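PDB 3C18: nucleotidyltransferase-like protein from Exiguobacterium sibiricum, which is of unproven function but probably transfers nucleotidyl groups, joining a nucleotidyltransferase-like domain to a YgxA-like substrate-binding domain and a helix-turn-helix domain. Local coordinates for residues E118-L121 with Q122-L125; R236-M240 with H241-E245; D261-R265 with K266-R270; Q274-G278 with L279-L283. All coordinates share one frame; numbering follows the deposited sequence.

Four short-range contacts follow one another along the chain, and together they illustrate a helix running on, a helix starting, a helix ending and a hairpin turning. Contact 1 lies on helix 116-142, about 8 Å from the centre of the chain and in a different domain from the rest. Contacts 2, 3 and 4 belong to the helix-turn-helix domain and reach one three-stranded antiparallel sheet, in the order 238-239, 281-288, 269-275. Contact 2 opens helix 240-245, contact 3 closes helix 253-265, and contact 4 turns the hairpin. The centres of contacts 1 and 4 are about 35 Å apart. Contacts 2 to 4 all touch the second subunit, tying this part of the chain to the dimer.

Contact 1 (E118-L121 with Q122-L125); sequences ERCL and QMSL
The selenomethionine side chain of M123 lies against the guanidinium of R119, its terminal CE over one face of the group and 3.7 Å from NH1. The same methyl meets a second neighbour, C120, whose SG is also 3.7 Å from CE, so the end of M123 touches both a charged group and a thiol one turn back. A bend at its third torsion (chi3 -68°) turns CE out of line with the rest of the chain. R119 itself is held from outside the pair: NH2 forms a salt bridge with E116, and NH1 donates to the carbonyl of L166. These contacts ride on regular alpha-helical i to i+4 bonding within helix 116-142, in the YgxA-like substrate-binding domain; L125 N, for instance, donates to L121 O at 3.0 Å. On another side of the helix the two leucines of that bond also pack, L121 CG reaching L125 CD1 at 4.0 Å, and both side chains lie on L81 of helix 72-81. The first turn has a wetter flank. There a water donates to E118 OE1 at 2.7 Å and receives a weak bond from Q122 NE2, an amide nitrogen that also donates to the carbonyl of I80. The buried S124 OG is hydrogen-bonded to the carbonyl of G223 in helix 220-231, whose Y226 touches C120, L121 and S124.

Contact 2 (R236-M240 with H241-E245); sequences RPWTM and HELME
T239 and E242 form a capping box at the start of helix 240-245, in the helix-turn-helix domain. E242 N donates to T239 OG1 at 3.0 Å, while T239 N returns a nearly straight bond (171°) to E242 OE1, meeting the carboxylate from above its plane. The hydroxyl owes its place to chi1 of 63°, which sets OG1 between the backbone N and the carbonyl carbon. The tight part is apolar: the side chains of L243 and W238 cross at about a right angle, L243 CD2 lying 3.6 Å from W238 CD2. W238 NE1 donates to the carbonyl of M231, which limits rotation of the ring. Further along, SE of M240 lies 4.0 Å from M244 CG. The wetter side is the carboxylate, where a water donates to both P237 O and E242 OE1. Replacing E242 with an alanine would probably leave T239 N without its acceptor and this water without one of its two partners, reducing the box to its T239 OG1 half. H241 and E245 face the second subunit, where T54 of that chain bonds E245 OE2. Beside the cap, the first turn closes with L243 N donating to T239 O at 3.1 Å.

Contact 3 (D261-R265 with K266-R270); sequences DFFIR and KGLIR
K266 drapes its aliphatic chain over the ring of F262. CG sits above one face near the rim, 4.0 Å from the centroid in a CH-pi contact, and a bend at chi2 (-55°) brings CE round to 3.5 Å from F262 CZ, with CE1 of the ring close by. The next bump is I269, which enters the dip between two consecutive helical side chains: its CD1 presses on F263 CB at 3.8 Å, while its CG2 branch abuts I264 CG1 at 3.7 Å. L268 CD1 approaches F263 from another direction, 4.2 Å from CD1 of the ring, and F263 in turn meets F228 of helix 220-231 edge to face. This folding back is the work of a Schellman motif ending helix 253-265. G267, with positive phi (81°), donates to I264 O, and L268 N to F263 O at 2.8 Å, so the chain reverses and enters strand 269-275 alongside the last turn. There a CA-H...O contact from I264 CA to I269 O supplements the packing, and a water donates to the carbonyls of both residues. R265 NE reaches one turn back to D261 OD2 in a salt bridge of 2.9 Å, from above the carboxylate plane, and R31 of the second subunit shares the same oxygen. Apolar contacts on one flank and charge on the other imply that the helix end is fixed to its own strand by backbone bonds together with apolar packing, while D261, between two arginines, is likely to stay ionised and ties it to the neighbouring subunit.

Contact 4 (Q274-G278 with L279-L283); sequences QRTKG and LGVEL
R275 reaches across to the turn, its guanidinium presenting an edge to the carbonyl of L279. NH1 donates to L279 O at 2.8 Å, with the oxygen close to the guanidinium plane (9° out of it). A bend at chi3 (58°) brings the group round, and on the way CG and CD pass beside the same oxygen, both 3.3 Å away. Nearer the root of the side chain, R275 CB lies 3.6 Å from E282 CG, the two residues facing each other as a non-hydrogen-bonded pair on one face of the sheet. Their charged ends do not meet; E282 instead forms a salt bridge with R59 of the second subunit. All this belongs to the tip of the beta hairpin of strands 269-275 and 281-288, where a type II turn runs from T276 to L279 and G278, at positive phi, occupies its third position. L279 N closes that turn on T276 O, and T276 N donates to V281 O at 3.0 Å. T276 and L279 lie side by side and point the same way, T276 CG2 touching L279 CD1 at 3.6 Å, with V281 also alongside T276. With a glycine in place of T276, which removes CG2, L279 is likely to lose its packing there and turn more freely. Further down the ladder, Q274 and L283 exchange two backbone bonds as a hydrogen-bonded pair, Q274 N reaching L283 O at 2.9 Å. Residues V281 to L283 also pair antiparallel with a strand of the second subunit, and the sheet continues across the interface.

Contact 1 (E118-L121 with Q122-L125)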
# COMPACT_ATOMS: atom_id res chain seq x y z
N GLU A 118 2.10 1.27 -19.93
CA GLU A 118 2.53 1.24 -18.52
C GLU A 118 2.39 2.62 -17.90
O GLU A 118 2.00 2.75 -16.78
CB GLU A 118 3.96 0.77 -18.33
CG GLU A 118 4.25 -0.56 -18.96
CD GLU A 118 5.70 -0.94 -18.82
OE1 GLU A 118 6.45 -0.17 -18.14
OE2 GLU A 118 6.07 -2.00 -19.37
N ARG A 119 2.71 3.64 -18.67
CA ARG A 119 2.59 4.99 -18.17
C ARG A 119 1.16 5.33 -17.85
O ARG A 119 0.85 5.95 -16.84
CB ARG A 119 3.12 6.02 -19.17
CG ARG A 119 3.15 7.40 -18.55
CD ARG A 119 3.98 8.37 -19.40
NE ARG A 119 3.35 8.55 -20.69
CZ ARG A 119 2.47 9.50 -20.96
NH1 ARG A 119 2.12 10.39 -20.04
NH2 ARG A 119 1.95 9.57 -22.17
N CYS A 120 0.27 4.91 -18.74
CA CYS A 120 -1.16 5.24 -18.62
C CYS A 120 -1.77 4.52 -17.45
O CYS A 120 -2.61 5.07 -16.76
CB CYS A 120 -1.94 4.94 -19.90
SG CYS A 120 -1.56 6.19 -21.17
N LEU A 121 -1.31 3.30 -17.21
CA LEU A 121 -1.80 2.51 -16.06
C LEU A 121 -1.37 3.18 -14.77
O LEU A 121 -2.14 3.30 -13.81
CB LEU A 121 -1.27 1.08 -16.11
CG LEU A 121 -1.62 0.23 -14.88
CD1 LEU A 121 -3.09 0.28 -14.58
CD2 LEU A 121 -1.12 -1.19 -15.08
N GLN A 122 -0.12 3.62 -14.76
CA GLN A 122 0.42 4.34 -13.59
C GLN A 122 -0.34 5.64 -13.31
O GLN A 122 -0.51 6.06 -12.16
CB GLN A 122 1.90 4.57 -13.76
CG GLN A 122 2.73 3.27 -13.58
CD GLN A 122 4.20 3.48 -13.72
OE1 GLN A 122 4.73 4.52 -13.30
NE2 GLN A 122 4.90 2.48 -14.32
N MSE A 123 -0.79 6.29 -14.38
CA MSE A 123 -1.50 7.55 -14.27
C MSE A 123 -2.86 7.29 -13.69
O MSE A 123 -3.30 8.04 -12.84
CB MSE A 123 -1.60 8.32 -15.60
CG MSE A 123 -0.30 8.92 -16.03
SE MSE A 123 -0.52 10.22 -17.46
CE MSE A 123 -1.07 9.03 -18.88
N SER A 124 -3.49 6.19 -14.06
CA SER A 124 -4.82 5.86 -13.48
C SER A 124 -4.69 5.49 -12.01
O SER A 124 -5.53 5.82 -11.23
CB SER A 124 -5.51 4.73 -14.24
OG SER A 124 -5.85 5.13 -15.58
N LEU A 125 -3.62 4.80 -11.66
CA LEU A 125 -3.38 4.43 -10.27
C LEU A 125 -3.09 5.65 -9.40
O LEU A 125 -3.54 5.74 -8.29
CB LEU A 125 -2.26 3.38 -10.16
CG LEU A 125 -2.65 2.00 -10.75
CD1 LEU A 125 -1.45 1.06 -10.99
CD2 LEU A 125 -3.64 1.33 -9.80
O HOH W 1 7.20 1.33 -16.07

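Contact 2 (R236-M240 with H241-E245)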
# COMPACT_ATOMS: atom_id res chain seq x y z
N ARG A 236 -20.19 -2.10 -26.51
CA ARG A 236 -21.42 -2.08 -25.71
C ARG A 236 -21.06 -1.88 -24.26
O ARG A 236 -19.93 -1.92 -23.88
CB ARG A 236 -22.13 -3.41 -25.90
CG ARG A 236 -21.32 -4.52 -25.42
CD ARG A 236 -21.91 -5.86 -25.76
NE ARG A 236 -20.92 -6.87 -25.39
CZ ARG A 236 -19.87 -7.17 -26.16
NH1 ARG A 236 -19.69 -6.56 -27.33
NH2 ARG A 236 -19.01 -8.06 -25.75
N PRO A 237 -22.05 -1.62 -23.44
CA PRO A 237 -21.72 -1.30 -22.06
C PRO A 237 -21.21 -2.50 -21.31
O PRO A 237 -21.38 -3.62 -21.75
CB PRO A 237 -23.05 -0.83 -21.50
CG PRO A 237 -23.83 -0.43 -22.67
CD PRO A 237 -23.45 -1.35 -23.75
N TRP A 238 -20.58 -2.21 -20.18
CA TRP A 238 -20.03 -3.20 -19.28
C TRP A 238 -20.80 -3.24 -18.01
O TRP A 238 -21.22 -2.19 -17.50
CB TRP A 238 -18.64 -2.80 -18.87
CG TRP A 238 -17.63 -2.73 -19.94
CD1 TRP A 238 -17.55 -1.81 -20.94
CD2 TRP A 238 -16.47 -3.56 -20.05
NE1 TRP A 238 -16.42 -2.05 -21.69
CE2 TRP A 238 -15.77 -3.14 -21.19
CE3 TRP A 238 -15.99 -4.64 -19.33
CZ2 TRP A 238 -14.57 -3.71 -21.58
CZ3 TRP A 238 -14.81 -5.23 -19.75
CH2 TRP A 238 -14.11 -4.76 -20.85
N THR A 239 -20.96 -4.45 -17.45
CA THR A 239 -21.48 -4.51 -16.07
C THR A 239 -20.28 -4.26 -15.14
O THR A 239 -19.15 -4.40 -15.54
CB THR A 239 -22.08 -5.89 -15.74
OG1 THR A 239 -21.04 -6.87 -15.81
CG2 THR A 239 -23.18 -6.26 -16.68
N MSE A 240 -20.53 -3.91 -13.89
CA MSE A 240 -19.44 -3.72 -12.93
C MSE A 240 -18.66 -5.00 -12.79
O MSE A 240 -17.44 -5.00 -12.77
CB MSE A 240 -19.98 -3.31 -11.55
CG MSE A 240 -18.93 -3.13 -10.47
SE MSE A 240 -17.46 -1.93 -10.99
CE MSE A 240 -18.33 -0.20 -11.13
N HIS A 241 -19.37 -6.10 -12.67
CA HIS A 241 -18.69 -7.42 -12.51
C HIS A 241 -17.75 -7.71 -13.67
O HIS A 241 -16.64 -8.19 -13.50
CB HIS A 241 -19.68 -8.55 -12.29
CG HIS A 241 -19.04 -9.83 -11.88
ND1 HIS A 241 -18.16 -9.91 -10.83
CD2 HIS A 241 -19.18 -11.10 -12.35
CE1 HIS A 241 -17.76 -11.16 -10.69
NE2 HIS A 241 -18.37 -11.90 -11.59
N GLU A 242 -18.19 -7.35 -14.84
CA GLU A 242 -17.39 -7.58 -16.05
C GLU A 242 -16.09 -6.75 -16.01
O GLU A 242 -15.02 -7.16 -16.42
CB GLU A 242 -18.19 -7.23 -17.29
CG GLU A 242 -19.21 -8.31 -17.64
CD GLU A 242 -20.13 -7.93 -18.81
OE1 GLU A 242 -20.21 -6.74 -19.17
OE2 GLU A 242 -20.81 -8.83 -19.36
N LEU A 243 -16.23 -5.54 -15.54
CA LEU A 243 -15.09 -4.62 -15.39
C LEU A 243 -14.12 -5.17 -14.34
O LEU A 243 -12.90 -5.21 -14.52
CB LEU A 243 -15.55 -3.21 -14.98
CG LEU A 243 -16.19 -2.26 -16.00
CD1 LEU A 243 -16.70 -0.99 -15.32
CD2 LEU A 243 -15.22 -1.87 -17.11
N MSE A 244 -14.70 -5.63 -13.24
CA MSE A 244 -13.91 -6.18 -12.14
C MSE A 244 -13.15 -7.42 -12.51
O MSE A 244 -12.14 -7.74 -11.87
CB MSE A 244 -14.75 -6.47 -10.91
CG MSE A 244 -15.34 -5.27 -10.28
SE MSE A 244 -14.11 -4.19 -9.23
CE MSE A 244 -13.78 -5.48 -7.89
N GLU A 245 -13.66 -8.13 -13.51
CA GLU A 245 -13.12 -9.42 -13.90
C GLU A 245 -12.16 -9.31 -15.07
O GLU A 245 -11.49 -10.25 -15.41
CB GLU A 245 -14.23 -10.40 -14.29
CG GLU A 245 -15.10 -10.88 -13.13
CD GLU A 245 -14.28 -11.50 -11.98
OE1 GLU A 245 -13.73 -12.58 -12.26
OE2 GLU A 245 -14.24 -10.94 -10.83
O HOH W 2 -20.19 -6.03 -21.85

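Contact 3 (D261-R265 with K266-R270)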
# COMPACT_ATOMS: atom_id res chain seq x y z
N ASP A 261 -17.62 6.16 -10.59
CA ASP A 261 -18.57 7.11 -10.01
C ASP A 261 -18.18 8.51 -10.39
O ASP A 261 -19.00 9.37 -10.75
CB ASP A 261 -18.51 7.02 -8.49
CG ASP A 261 -19.47 7.99 -7.79
OD1 ASP A 261 -20.66 7.65 -7.65
OD2 ASP A 261 -19.03 9.05 -7.30
N PHE A 262 -16.88 8.73 -10.31
CA PHE A 262 -16.34 10.04 -10.61
C PHE A 262 -16.52 10.39 -12.07
O PHE A 262 -17.01 11.44 -12.42
CB PHE A 262 -14.89 10.10 -10.26
CG PHE A 262 -14.29 11.43 -10.48
CD1 PHE A 262 -14.52 12.43 -9.60
CD2 PHE A 262 -13.51 11.68 -11.56
CE1 PHE A 262 -13.95 13.69 -9.78
CE2 PHE A 262 -12.93 12.94 -11.75
CZ PHE A 262 -13.15 13.93 -10.86
N PHE A 263 -16.14 9.47 -12.93
CA PHE A 263 -16.21 9.71 -14.36
C PHE A 263 -17.67 9.91 -14.83
O PHE A 263 -17.94 10.62 -15.77
CB PHE A 263 -15.52 8.60 -15.12
CG PHE A 263 -14.03 8.53 -14.90
CD1 PHE A 263 -13.26 9.65 -14.93
CD2 PHE A 263 -13.39 7.32 -14.72
CE1 PHE A 263 -11.91 9.56 -14.75
CE2 PHE A 263 -12.02 7.24 -14.55
CZ PHE A 263 -11.30 8.36 -14.56
N ILE A 264 -18.61 9.31 -14.12
CA ILE A 264 -20.03 9.46 -14.47
C ILE A 264 -20.42 10.88 -14.17
O ILE A 264 -21.07 11.54 -14.95
CB ILE A 264 -20.95 8.50 -13.65
CG1 ILE A 264 -20.78 7.05 -14.16
CG2 ILE A 264 -22.39 8.96 -13.78
CD1 ILE A 264 -21.44 6.08 -13.33
N ARG A 265 -19.95 11.39 -13.05
CA ARG A 265 -20.30 12.76 -12.64
C ARG A 265 -19.62 13.81 -13.51
O ARG A 265 -20.07 14.93 -13.58
CB ARG A 265 -19.94 12.99 -11.18
CG ARG A 265 -20.88 12.25 -10.25
CD ARG A 265 -20.57 12.51 -8.79
NE ARG A 265 -19.39 11.76 -8.37
CZ ARG A 265 -18.26 12.31 -7.92
NH1 ARG A 265 -18.16 13.63 -7.78
NH2 ARG A 265 -17.25 11.53 -7.58
N LYS A 266 -18.56 13.44 -14.18
CA LYS A 266 -17.82 14.37 -15.04
C LYS A 266 -18.25 14.22 -16.48
O LYS A 266 -17.73 14.88 -17.39
CB LYS A 266 -16.32 14.12 -14.96
CG LYS A 266 -15.73 14.43 -13.63
CD LYS A 266 -16.04 15.83 -13.20
CE LYS A 266 -15.80 16.02 -11.72
NZ LYS A 266 -16.51 17.21 -11.22
N GLY A 267 -19.20 13.32 -16.69
CA GLY A 267 -19.80 13.13 -17.99
C GLY A 267 -19.02 12.27 -18.95
O GLY A 267 -19.33 12.23 -20.12
N LEU A 268 -18.04 11.54 -18.44
CA LEU A 268 -17.16 10.72 -19.33
C LEU A 268 -17.58 9.26 -19.44
O LEU A 268 -17.13 8.52 -20.30
CB LEU A 268 -15.73 10.79 -18.81
CG LEU A 268 -15.11 12.18 -18.93
CD1 LEU A 268 -13.75 12.21 -18.21
CD2 LEU A 268 -14.96 12.53 -20.40
N ILE A 269 -18.45 8.87 -18.52
CA ILE A 269 -19.01 7.52 -18.51
C ILE A 269 -20.50 7.66 -18.37
O ILE A 269 -21.01 8.51 -17.64
CB ILE A 269 -18.43 6.61 -17.38
CG1 ILE A 269 -17.07 6.03 -17.78
CG2 ILE A 269 -19.35 5.42 -17.12
CD1 ILE A 269 -16.40 5.25 -16.66
N ARG A 270 -21.21 6.83 -19.12
CA ARG A 270 -22.66 6.81 -19.13
C ARG A 270 -23.21 5.63 -18.37
O ARG A 270 -22.91 4.53 -18.67
CB ARG A 270 -23.19 6.76 -20.58
CG ARG A 270 -24.73 6.79 -20.69
CD ARG A 270 -25.21 7.08 -22.13
NE ARG A 270 -24.32 6.45 -23.11
CZ ARG A 270 -23.53 7.12 -23.94
NH1 ARG A 270 -23.54 8.45 -23.95
NH2 ARG A 270 -22.74 6.45 -24.77
O HOH W 3 -22.45 10.60 -17.47
O HOH W 4 -19.15 16.26 -9.32

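Contact 4 (Q274-G278 with L279-L283)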
# COMPACT_ATOMS: atom_id res chain seq x y z
N GLN A 274 -30.05 -2.36 -17.40
CA GLN A 274 -30.57 -3.37 -18.31
C GLN A 274 -31.28 -4.48 -17.58
O GLN A 274 -30.67 -5.24 -16.84
CB GLN A 274 -29.42 -3.99 -19.10
CG GLN A 274 -28.75 -3.06 -20.10
CD GLN A 274 -27.65 -3.75 -20.91
OE1 GLN A 274 -27.43 -4.97 -20.80
NE2 GLN A 274 -26.94 -2.97 -21.74
N ARG A 275 -32.57 -4.60 -17.80
CA ARG A 275 -33.34 -5.59 -17.07
C ARG A 275 -33.26 -6.93 -17.75
O ARG A 275 -33.47 -7.05 -18.95
CB ARG A 275 -34.79 -5.17 -16.88
CG ARG A 275 -35.53 -6.10 -15.94
CD ARG A 275 -36.90 -5.58 -15.57
NE ARG A 275 -37.71 -5.37 -16.75
CZ ARG A 275 -38.27 -6.33 -17.47
NH1 ARG A 275 -38.10 -7.60 -17.12
NH2 ARG A 275 -39.00 -6.03 -18.54
N THR A 276 -32.99 -7.94 -16.95
CA THR A 276 -32.85 -9.30 -17.45
C THR A 276 -34.22 -9.79 -17.88
O THR A 276 -35.22 -9.67 -17.16
CB THR A 276 -32.16 -10.22 -16.43
OG1 THR A 276 -30.87 -9.67 -16.14
CG2 THR A 276 -31.99 -11.63 -16.96
N LYS A 277 -34.29 -10.29 -19.10
CA LYS A 277 -35.55 -10.77 -19.61
C LYS A 277 -36.10 -11.84 -18.67
O LYS A 277 -35.41 -12.76 -18.30
CB LYS A 277 -35.43 -11.28 -21.05
CG LYS A 277 -35.30 -10.18 -22.03
CD LYS A 277 -35.36 -10.69 -23.48
CE LYS A 277 -35.38 -9.51 -24.40
NZ LYS A 277 -35.35 -9.92 -25.83
N GLY A 278 -37.38 -11.69 -18.35
CA GLY A 278 -38.10 -12.63 -17.53
C GLY A 278 -37.96 -12.39 -16.05
O GLY A 278 -38.57 -13.07 -15.26
N LEU A 279 -37.13 -11.41 -15.71
CA LEU A 279 -36.77 -11.13 -14.31
C LEU A 279 -36.95 -9.69 -13.97
O LEU A 279 -37.08 -8.84 -14.83
CB LEU A 279 -35.29 -11.48 -14.02
CG LEU A 279 -34.86 -12.95 -14.23
CD1 LEU A 279 -33.36 -13.15 -13.98
CD2 LEU A 279 -35.62 -13.84 -13.29
N GLY A 280 -36.91 -9.40 -12.68
CA GLY A 280 -37.13 -8.04 -12.20
C GLY A 280 -35.85 -7.30 -11.99
O GLY A 280 -35.80 -6.05 -12.01
N VAL A 281 -34.78 -8.07 -11.86
CA VAL A 281 -33.42 -7.50 -11.68
C VAL A 281 -32.86 -6.84 -12.91
O VAL A 281 -33.01 -7.33 -14.04
CB VAL A 281 -32.42 -8.54 -11.13
CG1 VAL A 281 -31.97 -9.50 -12.24
CG2 VAL A 281 -31.22 -7.87 -10.47
N GLU A 282 -32.26 -5.66 -12.67
CA GLU A 282 -31.49 -4.92 -13.65
C GLU A 282 -30.03 -4.90 -13.25
O GLU A 282 -29.66 -4.82 -12.09
CB GLU A 282 -31.94 -3.47 -13.77
CG GLU A 282 -33.35 -3.29 -14.22
CD GLU A 282 -33.85 -1.90 -13.98
OE1 GLU A 282 -34.18 -1.61 -12.82
OE2 GLU A 282 -33.92 -1.10 -14.92
N LEU A 283 -29.19 -5.08 -14.25
CA LEU A 283 -27.76 -4.92 -14.09
C LEU A 283 -27.44 -3.51 -14.49
O LEU A 283 -27.93 -3.03 -15.48
CB LEU A 283 -26.97 -5.88 -15.01
CG LEU A 283 -26.72 -7.28 -14.43
CD1 LEU A 283 -27.86 -7.67 -13.56
CD2 LEU A 283 -26.58 -8.25 -15.54